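Local coordinates for CRISPR protein (Archaeoglobus fulgidus, PDB 4MJK) that probably serves as the Cas5 subunit of a type I-A CRISPR Cascade complex, the surveillance assembly built around CRISPR RNA, at residues Met1-Leu5 against Leu132-Ala138; Leu66-Lys72 against Glu258-Cys264. One frame throughout, in Å; residues are numbered along the deposited sequence.

Interaction 1. Residues Met1-Leu5 against Leu132-Ala138; sequences MIGYL and LVFKEEA
Ile2 to Tyr4 and Leu132 to Phe134 pair antiparallel in a sheet whose strand order is consistent with the ferredoxin-like fold of RAMP-type Cas5 proteins. Ile2 with Phe134 and Tyr4 with Leu132 are hydrogen-bonded pairs; between them Gly3 and Val133 form the non-hydrogen-bonded one. Tyr4 N donates to Leu132 O at 2.8 Å, and Phe134 N reaches Ile2 O at 2.9 Å with a nearly straight bond (168°). On the face holding Ile2, Tyr4, Leu132 and Phe134, helix 33-46 packs against Leu132. Here the two rings touch at their margins, neither lying over the other, planes at 72°, with Tyr4 CE1 3.5 Å from Phe134 CD2. Tyr4 CG sits beside its backbone N (chi1 -57°), which lays the ring along the strand pair toward the turn after Phe134. That turn folds back over the strand: Ile2 CG2 lies against Glu136 O at 3.6 Å, and Ala138 CB rests over one face of the Phe134 ring, displaced toward its rim. The hydroxyl end of Tyr4 comes alongside the Glu137 backbone, where a water joins the two side chains, 3.2 Å from Tyr4 OH and donating to Glu137 OE2 at 2.6 Å.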
loop_
_atom_site.group_PDB
_atom_site.type_symbol
_atom_site.label_atom_id
_atom_site.label_comp_id
_atom_site.label_asym_id
_atom_site.label_seq_id
_atom_site.Cartn_x
_atom_site.Cartn_y
_atom_site.Cartn_z
HETATM N N MSE A 1 -17.859 20.226 26.510
HETATM C CA MSE A 1 -17.168 19.077 25.921
HETATM C C MSE A 1 -17.961 18.462 24.785
HETATM O O MSE A 1 -19.190 18.454 24.796
HETATM C CB MSE A 1 -16.899 17.993 26.963
HETATM C CG MSE A 1 -15.612 18.164 27.718
HETATM SE SE MSE A 1 -15.734 17.262 29.439
HETATM C CE MSE A 1 -14.745 18.568 30.504
ATOM N N ILE A 2 -17.247 17.948 23.796
ATOM C CA ILE A 2 -17.902 17.245 22.716
ATOM C C ILE A 2 -16.918 16.253 22.115
ATOM O O ILE A 2 -15.735 16.549 21.991
ATOM C CB ILE A 2 -18.441 18.218 21.651
ATOM C CG1 ILE A 2 -19.291 17.464 20.628
ATOM C CG2 ILE A 2 -17.323 18.975 20.989
ATOM C CD1 ILE A 2 -20.608 16.943 21.217
ATOM N N GLY A 3 -17.418 15.070 21.777
ATOM C CA GLY A 3 -16.591 14.034 21.192
ATOM C C GLY A 3 -17.007 13.761 19.755
ATOM O O GLY A 3 -18.167 13.937 19.384
ATOM N N TYR A 4 -16.046 13.342 18.944
ATOM C CA TYR A 4 -16.324 12.867 17.598
ATOM C C TYR A 4 -15.687 11.505 17.435
ATOM O O TYR A 4 -14.512 11.331 17.764
ATOM C CB TYR A 4 -15.714 13.812 16.567
ATOM C CG TYR A 4 -16.170 15.245 16.689
ATOM C CD1 TYR A 4 -15.574 16.109 17.592
ATOM C CD2 TYR A 4 -17.202 15.729 15.898
ATOM C CE1 TYR A 4 -15.993 17.422 17.707
ATOM C CE2 TYR A 4 -17.625 17.036 16.000
ATOM C CZ TYR A 4 -17.022 17.879 16.904
ATOM O OH TYR A 4 -17.448 19.187 17.002
ATOM N N LEU A 5 -16.467 10.550 16.942
ATOM C CA LEU A 5 -15.968 9.253 16.513
ATOM C C LEU A 5 -15.955 9.219 14.988
ATOM O O LEU A 5 -16.996 9.389 14.339
ATOM C CB LEU A 5 -16.879 8.152 17.019
ATOM C CG LEU A 5 -16.986 8.071 18.537
ATOM C CD1 LEU A 5 -18.156 7.183 18.885
ATOM C CD2 LEU A 5 -15.687 7.530 19.131
ATOM N N LEU A 132 -11.917 11.788 19.100
ATOM C CA LEU A 132 -11.389 13.093 19.462
ATOM C C LEU A 132 -12.349 13.755 20.437
ATOM O O LEU A 132 -13.573 13.598 20.319
ATOM C CB LEU A 132 -11.223 13.987 18.223
ATOM C CG LEU A 132 -9.956 13.750 17.379
ATOM C CD1 LEU A 132 -10.028 12.400 16.692
ATOM C CD2 LEU A 132 -9.758 14.863 16.348
ATOM N N VAL A 133 -11.799 14.485 21.402
ATOM C CA VAL A 133 -12.628 15.236 22.340
ATOM C C VAL A 133 -12.151 16.684 22.323
ATOM O O VAL A 133 -10.956 16.928 22.420
ATOM C CB VAL A 133 -12.527 14.684 23.793
ATOM C CG1 VAL A 133 -13.374 15.550 24.750
ATOM C CG2 VAL A 133 -12.972 13.210 23.862
ATOM N N PHE A 134 -13.078 17.633 22.182
ATOM C CA PHE A 134 -12.750 19.060 22.227
ATOM C C PHE A 134 -13.472 19.788 23.370
ATOM O O PHE A 134 -14.539 19.372 23.811
ATOM C CB PHE A 134 -13.104 19.741 20.902
ATOM C CG PHE A 134 -12.288 19.259 19.736
ATOM C CD1 PHE A 134 -11.041 19.807 19.475
ATOM C CD2 PHE A 134 -12.769 18.263 18.899
ATOM C CE1 PHE A 134 -10.281 19.369 18.392
ATOM C CE2 PHE A 134 -12.016 17.812 17.816
ATOM C CZ PHE A 134 -10.777 18.363 17.564
ATOM N N LYS A 135 -12.889 20.895 23.825
ATOM C CA LYS A 135 -13.462 21.669 24.923
ATOM C C LYS A 135 -14.811 22.250 24.507
ATOM O O LYS A 135 -15.716 22.391 25.336
ATOM C CB LYS A 135 -12.505 22.785 25.338
ATOM C CG LYS A 135 -12.616 23.203 26.790
ATOM C CD LYS A 135 -11.544 24.233 27.111
ATOM C CE LYS A 135 -10.263 23.907 26.352
ATOM N NZ LYS A 135 -9.235 24.974 26.514
ATOM N N GLU A 136 -14.937 22.595 23.228
ATOM C CA GLU A 136 -16.243 22.926 22.646
ATOM C C GLU A 136 -16.313 22.480 21.194
ATOM O O GLU A 136 -15.343 21.959 20.657
ATOM C CB GLU A 136 -16.521 24.421 22.721
ATOM C CG GLU A 136 -15.638 25.245 21.824
ATOM C CD GLU A 136 -14.482 25.853 22.576
ATOM O OE1 GLU A 136 -14.701 26.347 23.704
ATOM O OE2 GLU A 136 -13.351 25.835 22.044
ATOM N N GLU A 137 -17.458 22.691 20.554
ATOM C CA GLU A 137 -17.608 22.325 19.147
ATOM C C GLU A 137 -16.561 23.034 18.289
ATOM O O GLU A 137 -16.712 24.209 17.955
ATOM C CB GLU A 137 -19.021 22.640 18.653
ATOM C CG GLU A 137 -20.097 21.757 19.276
ATOM C CD GLU A 137 -21.507 22.163 18.877
ATOM O OE1 GLU A 137 -22.215 22.764 19.717
ATOM O OE2 GLU A 137 -21.908 21.875 17.727
ATOM N N ALA A 138 -15.499 22.317 17.934
ATOM C CA ALA A 138 -14.378 22.928 17.224
ATOM C C ALA A 138 -14.416 22.718 15.712
ATOM O O ALA A 138 -13.652 23.342 14.978
ATOM C CB ALA A 138 -13.052 22.431 17.794
HETATM O O HOH W 1 -20.092 20.850 16.155
#

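Interaction 2. Residues Leu66-Lys72 against Glu258-Cys264; sequences LLAIGWK and EVVIGRC
Strands 66-72 and 258-263 run antiparallel at 145° and diverge from a single direct backbone hydrogen bond, Arg263 N to Leu67 O at 2.8 Å. Outermost within this chain in an antiparallel sheet of six strands, they meet as its two edges curl toward each other, consistent with a partly closed, barrel-like sheet. Leu67 and Ala68 form a classic beta bulge opposite Val133 of the neighbouring strand. Next along, a water replaces the direct link, accepting from Ile69 N and donating to Ile261 O. The backbones come nearest at Ala68 and Gly262, where the glycine has no side chain to meet Leu67 O or Ala68 CB; at Gly70 it is the Val260 side chain that packs on the backbone. Ala68 CB sits 3.7 Å from Gly262 CA and 3.9 Å from Val260 CG1, while Val260 CG2 comes up against Gly70 N. At one end of the contact the buried Arg263 reaches side-on to Leu66 O, giving it both NE and NH2, each at 2.9 Å, with the oxygen only 3° out of the guanidinium plane. Extended from CG to NE, its chain carries the guanidinium past Leu67 to Leu66 O, and NH2 also donates to Glu206 O. With an alanine at Arg263, Leu66 O would probably lose both of these donors, and Glu206 O its NH2 partner. At the other end Lys72 and Glu258 form a longer salt bridge, each also held more strongly elsewhere, Lys72 by Asp177 and Glu258 by the Tyr178 hydroxyl. The Lys72 chain is straight beyond CG; Glu258 bends at chi2, and the two side chains cross at about a right angle. Lys72 NZ meets Glu258 OE1 on its syn side, at 3.2 Å and 16° out of the carboxylate plane.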
loop_
_atom_site.group_PDB
_atom_site.type_symbol
_atom_site.label_atom_id
_atom_site.label_comp_id
_atom_site.label_asym_id
_atom_site.label_seq_id
_atom_site.Cartn_x
_atom_site.Cartn_y
_atom_site.Cartn_z
ATOM N N LEU A 66 -8.231 20.976 21.880
ATOM C CA LEU A 66 -8.236 19.516 21.949
ATOM C C LEU A 66 -8.011 19.011 23.370
ATOM O O LEU A 66 -7.054 19.396 24.017
ATOM C CB LEU A 66 -7.162 18.934 21.026
ATOM C CG LEU A 66 -7.133 17.406 20.851
ATOM C CD1 LEU A 66 -8.309 16.907 20.015
ATOM C CD2 LEU A 66 -5.818 16.985 20.201
ATOM N N LEU A 67 -8.889 18.131 23.840
ATOM C CA LEU A 67 -8.711 17.491 25.136
ATOM C C LEU A 67 -8.155 16.073 24.999
ATOM O O LEU A 67 -7.430 15.602 25.874
ATOM C CB LEU A 67 -10.042 17.441 25.880
ATOM C CG LEU A 67 -10.563 18.838 26.233
ATOM C CD1 LEU A 67 -11.890 18.738 26.980
ATOM C CD2 LEU A 67 -9.514 19.616 27.032
ATOM N N ALA A 68 -8.516 15.394 23.910
ATOM C CA ALA A 68 -8.108 14.002 23.733
ATOM C C ALA A 68 -8.085 13.623 22.273
ATOM O O ALA A 68 -8.910 14.091 21.494
ATOM C CB ALA A 68 -9.058 13.080 24.491
ATOM N N ILE A 69 -7.147 12.754 21.902
ATOM C CA ILE A 69 -7.185 12.121 20.594
ATOM C C ILE A 69 -6.588 10.740 20.703
ATOM O O ILE A 69 -5.426 10.590 21.078
ATOM C CB ILE A 69 -6.454 12.941 19.512
ATOM C CG1 ILE A 69 -6.457 12.170 18.180
ATOM C CG2 ILE A 69 -5.036 13.272 19.943
ATOM C CD1 ILE A 69 -5.982 13.010 16.982
ATOM N N GLY A 70 -7.407 9.734 20.418
ATOM C CA GLY A 70 -6.993 8.338 20.461
ATOM C C GLY A 70 -7.553 7.622 19.245
ATOM O O GLY A 70 -8.443 8.144 18.568
ATOM N N TRP A 71 -7.047 6.427 18.962
ATOM C CA TRP A 71 -7.469 5.700 17.782
ATOM C C TRP A 71 -7.219 4.223 17.990
ATOM O O TRP A 71 -6.444 3.833 18.867
ATOM C CB TRP A 71 -6.705 6.184 16.538
ATOM C CG TRP A 71 -5.208 6.076 16.694
ATOM C CD1 TRP A 71 -4.408 5.042 16.285
ATOM C CD2 TRP A 71 -4.345 7.019 17.342
ATOM N NE1 TRP A 71 -3.097 5.295 16.630
ATOM C CE2 TRP A 71 -3.039 6.503 17.286
ATOM C CE3 TRP A 71 -4.559 8.257 17.963
ATOM C CZ2 TRP A 71 -1.945 7.182 17.805
ATOM C CZ3 TRP A 71 -3.464 8.934 18.485
ATOM C CH2 TRP A 71 -2.176 8.390 18.408
ATOM N N LYS A 72 -7.900 3.410 17.186
ATOM C CA LYS A 72 -7.718 1.970 17.202
ATOM C C LYS A 72 -8.086 1.384 15.846
ATOM O O LYS A 72 -8.940 1.924 15.135
ATOM C CB LYS A 72 -8.566 1.318 18.300
ATOM C CG LYS A 72 -10.051 1.432 18.062
ATOM C CD LYS A 72 -10.853 0.960 19.263
ATOM C CE LYS A 72 -12.346 1.161 19.018
ATOM N NZ LYS A 72 -13.210 0.728 20.186
ATOM N N GLU A 258 -17.150 3.649 24.597
ATOM C CA GLU A 258 -15.900 4.169 24.048
ATOM C C GLU A 258 -15.214 5.056 25.073
ATOM O O GLU A 258 -15.806 6.021 25.568
ATOM C CB GLU A 258 -16.156 4.975 22.779
ATOM C CG GLU A 258 -17.088 4.303 21.752
ATOM C CD GLU A 258 -16.509 3.019 21.164
ATOM O OE1 GLU A 258 -15.343 3.028 20.711
ATOM O OE2 GLU A 258 -17.228 1.994 21.151
ATOM N N VAL A 259 -13.966 4.735 25.385
ATOM C CA VAL A 259 -13.203 5.505 26.362
ATOM C C VAL A 259 -11.860 5.952 25.797
ATOM O O VAL A 259 -11.085 5.148 25.297
ATOM C CB VAL A 259 -12.943 4.695 27.647
ATOM C CG1 VAL A 259 -12.220 5.561 28.688
ATOM C CG2 VAL A 259 -14.253 4.158 28.215
ATOM N N VAL A 260 -11.581 7.245 25.865
ATOM C CA VAL A 260 -10.281 7.704 25.431
ATOM C C VAL A 260 -9.636 8.576 26.513
ATOM O O VAL A 260 -10.307 9.339 27.194
ATOM C CB VAL A 260 -10.368 8.460 24.096
ATOM C CG1 VAL A 260 -11.128 9.789 24.261
ATOM C CG2 VAL A 260 -8.979 8.672 23.533
ATOM N N ILE A 261 -8.329 8.447 26.665
ATOM C CA ILE A 261 -7.607 9.190 27.692
ATOM C C ILE A 261 -7.031 10.469 27.099
ATOM O O ILE A 261 -6.412 10.441 26.039
ATOM C CB ILE A 261 -6.473 8.336 28.290
ATOM C CG1 ILE A 261 -7.047 7.110 28.995
ATOM C CG2 ILE A 261 -5.627 9.148 29.285
ATOM C CD1 ILE A 261 -6.019 6.021 29.209
ATOM N N GLY A 262 -7.244 11.592 27.778
ATOM C CA GLY A 262 -6.688 12.857 27.329
ATOM C C GLY A 262 -6.289 13.734 28.505
ATOM O O GLY A 262 -6.101 13.246 29.616
ATOM N N ARG A 263 -6.155 15.031 28.258
ATOM C CA ARG A 263 -5.736 15.950 29.301
ATOM C C ARG A 263 -6.953 16.566 29.954
ATOM O O ARG A 263 -8.036 16.601 29.367
ATOM C CB ARG A 263 -4.841 17.057 28.730
ATOM C CG ARG A 263 -5.520 17.945 27.704
ATOM C CD ARG A 263 -4.654 19.141 27.331
ATOM N NE ARG A 263 -5.129 19.813 26.126
ATOM C CZ ARG A 263 -4.602 20.931 25.631
ATOM N NH1 ARG A 263 -3.592 21.524 26.249
ATOM N NH2 ARG A 263 -5.093 21.467 24.523
ATOM N N CYS A 264 -6.783 17.058 31.174
ATOM C CA CYS A 264 -7.831 17.877 31.763
ATOM C C CYS A 264 -7.811 19.244 31.087
ATOM O O CYS A 264 -8.853 19.874 30.935
ATOM C CB CYS A 264 -7.645 18.021 33.274
ATOM S SG CYS A 264 -6.032 18.602 33.765
HETATM O O HOH W 2 -5.264 11.944 24.025
#

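How the interactions relate
From the N terminus, Met1-Leu5 opens strand 2-10, and helix 33-46 follows before the chain enters strand 66-73. Interaction 1 closes a loop of 126 residues when strand 127-134 returns beside the first strand; interaction 2 closes one of 185, when strand 258-263 meets strand 66-73 near the C terminus. The segments alternate, so the loops cross. The two contacts join directly, since strands 66-73 and 127-134 are neighbours: Val133 O lies 2.8 Å from Leu67 N, probably a hydrogen bond, and Phe134 packs on Leu66. Interaction 1 thus ties the interior of the sheet, and interaction 2 its two edges.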